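Local structure of putative nitroreductase (Thermotoga maritima, 1VKW) at residues R161-I166 / P180-I185. The protein is a putative nitroreductase that probably acts as an oxidoreductase. Residues are numbered along the deposited sequence; the frame is centred on the assembly and turned at random.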
loop_
_atom_site.group_PDB
_atom_site.type_symbol
_atom_site.label_atom_id
_atom_site.label_comp_id
_atom_site.label_asym_id
_atom_site.label_seq_id
_atom_site.Cartn_x
_atom_site.Cartn_y
_atom_site.Cartn_z
ATOM N N ARG A 161 1.435 -9.791 10.849
ATOM C CA ARG A 161 2.258 -9.608 12.033
ATOM C C ARG A 161 2.393 -8.152 12.432
ATOM O O ARG A 161 2.802 -7.889 13.553
ATOM C CB ARG A 161 3.608 -10.268 11.890
ATOM C CG ARG A 161 4.507 -9.687 10.854
ATOM C CD ARG A 161 5.632 -10.645 10.511
ATOM N NE ARG A 161 6.196 -10.383 9.195
ATOM C CZ ARG A 161 7.048 -11.184 8.575
ATOM N NH1 ARG A 161 7.472 -12.297 9.152
ATOM N NH2 ARG A 161 7.492 -10.853 7.377
ATOM N N GLN A 162 2.063 -7.228 11.522
ATOM C CA GLN A 162 1.926 -5.794 11.837
ATOM C C GLN A 162 3.201 -5.277 12.488
ATOM O O GLN A 162 3.165 -4.763 13.607
ATOM C CB GLN A 162 0.730 -5.560 12.770
ATOM C CG GLN A 162 -0.606 -6.019 12.228
ATOM C CD GLN A 162 -1.630 -6.309 13.326
ATOM O OE1 GLN A 162 -2.086 -5.394 14.027
ATOM N NE2 GLN A 162 -2.023 -7.567 13.445
ATOM N N PRO A 163 4.330 -5.428 11.792
ATOM C CA PRO A 163 5.651 -5.281 12.408
ATOM C C PRO A 163 6.157 -3.825 12.504
ATOM O O PRO A 163 7.298 -3.552 12.140
ATOM C CB PRO A 163 6.543 -6.106 11.465
ATOM C CG PRO A 163 5.911 -5.924 10.106
ATOM C CD PRO A 163 4.431 -5.762 10.350
ATOM N N TRP A 164 5.335 -2.915 13.017
ATOM C CA TRP A 164 5.668 -1.481 12.987
ATOM C C TRP A 164 5.779 -0.858 14.358
ATOM O O TRP A 164 4.982 -1.130 15.260
ATOM C CB TRP A 164 4.625 -0.707 12.192
ATOM C CG TRP A 164 4.222 -1.364 10.928
ATOM C CD1 TRP A 164 4.995 -1.575 9.832
ATOM C CD2 TRP A 164 2.928 -1.883 10.613
ATOM N NE1 TRP A 164 4.265 -2.205 8.855
ATOM C CE2 TRP A 164 2.989 -2.397 9.304
ATOM C CE3 TRP A 164 1.718 -1.962 11.305
ATOM C CZ2 TRP A 164 1.888 -2.985 8.673
ATOM C CZ3 TRP A 164 0.617 -2.547 10.667
ATOM C CH2 TRP A 164 0.718 -3.044 9.371
ATOM N N LYS A 165 6.775 -0.000 14.512
ATOM C CA LYS A 165 6.859 0.861 15.675
ATOM C C LYS A 165 6.848 2.277 15.131
ATOM O O LYS A 165 7.662 2.601 14.258
ATOM C CB LYS A 165 8.139 0.563 16.458
ATOM C CG LYS A 165 8.192 1.085 17.884
ATOM C CD LYS A 165 9.417 0.485 18.645
ATOM C CE LYS A 165 9.572 1.012 20.074
ATOM N NZ LYS A 165 10.861 0.571 20.737
ATOM N N ILE A 166 5.930 3.107 15.632
ATOM C CA ILE A 166 5.676 4.439 15.076
ATOM C C ILE A 166 5.926 5.506 16.128
ATOM O O ILE A 166 5.502 5.370 17.289
ATOM C CB ILE A 166 4.209 4.555 14.570
ATOM C CG1 ILE A 166 3.867 3.417 13.599
ATOM C CG2 ILE A 166 3.930 5.941 13.947
ATOM C CD1 ILE A 166 2.371 3.394 13.198
ATOM N N PRO A 180 11.410 -5.172 5.844
ATOM C CA PRO A 180 11.495 -4.031 4.954
ATOM C C PRO A 180 10.285 -3.890 4.028
ATOM O O PRO A 180 9.808 -2.783 3.831
ATOM C CB PRO A 180 12.818 -4.257 4.199
ATOM C CG PRO A 180 13.151 -5.695 4.367
ATOM C CD PRO A 180 12.521 -6.124 5.642
ATOM N N VAL A 181 9.746 -4.994 3.524
ATOM C CA VAL A 181 8.583 -4.905 2.626
ATOM C C VAL A 181 7.384 -4.322 3.378
ATOM O O VAL A 181 6.767 -3.373 2.913
ATOM C CB VAL A 181 8.225 -6.262 1.979
ATOM C CG1 VAL A 181 7.059 -6.102 1.005
ATOM C CG2 VAL A 181 9.426 -6.828 1.242
ATOM N N ASP A 182 7.098 -4.878 4.552
ATOM C CA ASP A 182 6.025 -4.389 5.422
ATOM C C ASP A 182 6.244 -2.921 5.819
ATOM O O ASP A 182 5.301 -2.142 5.842
ATOM C CB ASP A 182 5.897 -5.276 6.672
ATOM C CG ASP A 182 5.589 -6.750 6.331
ATOM O OD1 ASP A 182 4.795 -7.010 5.406
ATOM O OD2 ASP A 182 6.086 -7.716 6.945
ATOM N N LEU A 183 7.492 -2.558 6.121
ATOM C CA LEU A 183 7.862 -1.164 6.381
ATOM C C LEU A 183 7.439 -0.261 5.224
ATOM O O LEU A 183 6.787 0.757 5.441
ATOM C CB LEU A 183 9.375 -1.022 6.598
ATOM C CG LEU A 183 9.813 0.171 7.470
ATOM C CD1 LEU A 183 11.310 0.106 7.728
ATOM C CD2 LEU A 183 9.444 1.503 6.875
ATOM N N GLY A 184 7.807 -0.660 4.005
ATOM C CA GLY A 184 7.475 0.091 2.808
ATOM C C GLY A 184 5.979 0.219 2.606
ATOM O O GLY A 184 5.499 1.280 2.229
ATOM N N ILE A 185 5.253 -0.875 2.838
ATOM C CA ILE A 185 3.789 -0.889 2.723
ATOM C C ILE A 185 3.160 0.156 3.659
ATOM O O ILE A 185 2.374 0.997 3.224
ATOM C CB ILE A 185 3.238 -2.326 2.998
ATOM C CG1 ILE A 185 3.621 -3.282 1.852
ATOM C CG2 ILE A 185 1.719 -2.327 3.139
ATOM C CD1 ILE A 185 3.334 -4.740 2.146
HETATM O O HOH W 1 6.955 -9.092 4.830
#
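The indole of Trp164 meets Asp182 with its edge. One face of the ring carries Pro163 CD and the carbonyl carbon of Gln162, both shifted toward the rim. At the edge, NE1 donates a hydrogen bond to the backbone oxygen Asp182 O at 3.2 Å. The N-H points at that oxygen fairly straight, at 155°, but arrives from above the carbonyl plane. Trp164 has CG beside its backbone N (chi1 -44°), and this turns the pyrrole edge to the helix.

The guanidinium of Arg161 also works through its edge. NE and NH2 both face Asp182 OD2 in plane, each 3.5 Å from it, so the salt bridge is long and its two hydrogen bonds are weak. The carboxylate plane is turned 72° from the guanidinium. A water reinforces the pair: it accepts from Arg161 NH2 at 3.1 Å and donates to Asp182 OD2 at 2.7 Å. The other carboxylate oxygen, OD1, is held by the backbone N of Ala158. The nearby positive charge of Arg161 would probably favour an ionised Asp182.

Pro163 fills the space between these two polar links. Its CG rests on Asp182 CB at 3.5 Å. Pro163 is the centre of an inverse gamma turn, and its O accepts from Ser177 OG. An alanine in place of Trp164 would probably leave Asp182 O without its indole donor and open a gap beside Pro163.

The contact joins the loop leading into strand 165-168 to the first turns of helix 180-198. Strand 172-176, which pairs antiparallel with 165-168, lies in sequence between that strand and the helix. Leu183 packs on Ile175 of that strand, while Pro180 and Val181 touch helix 74-93.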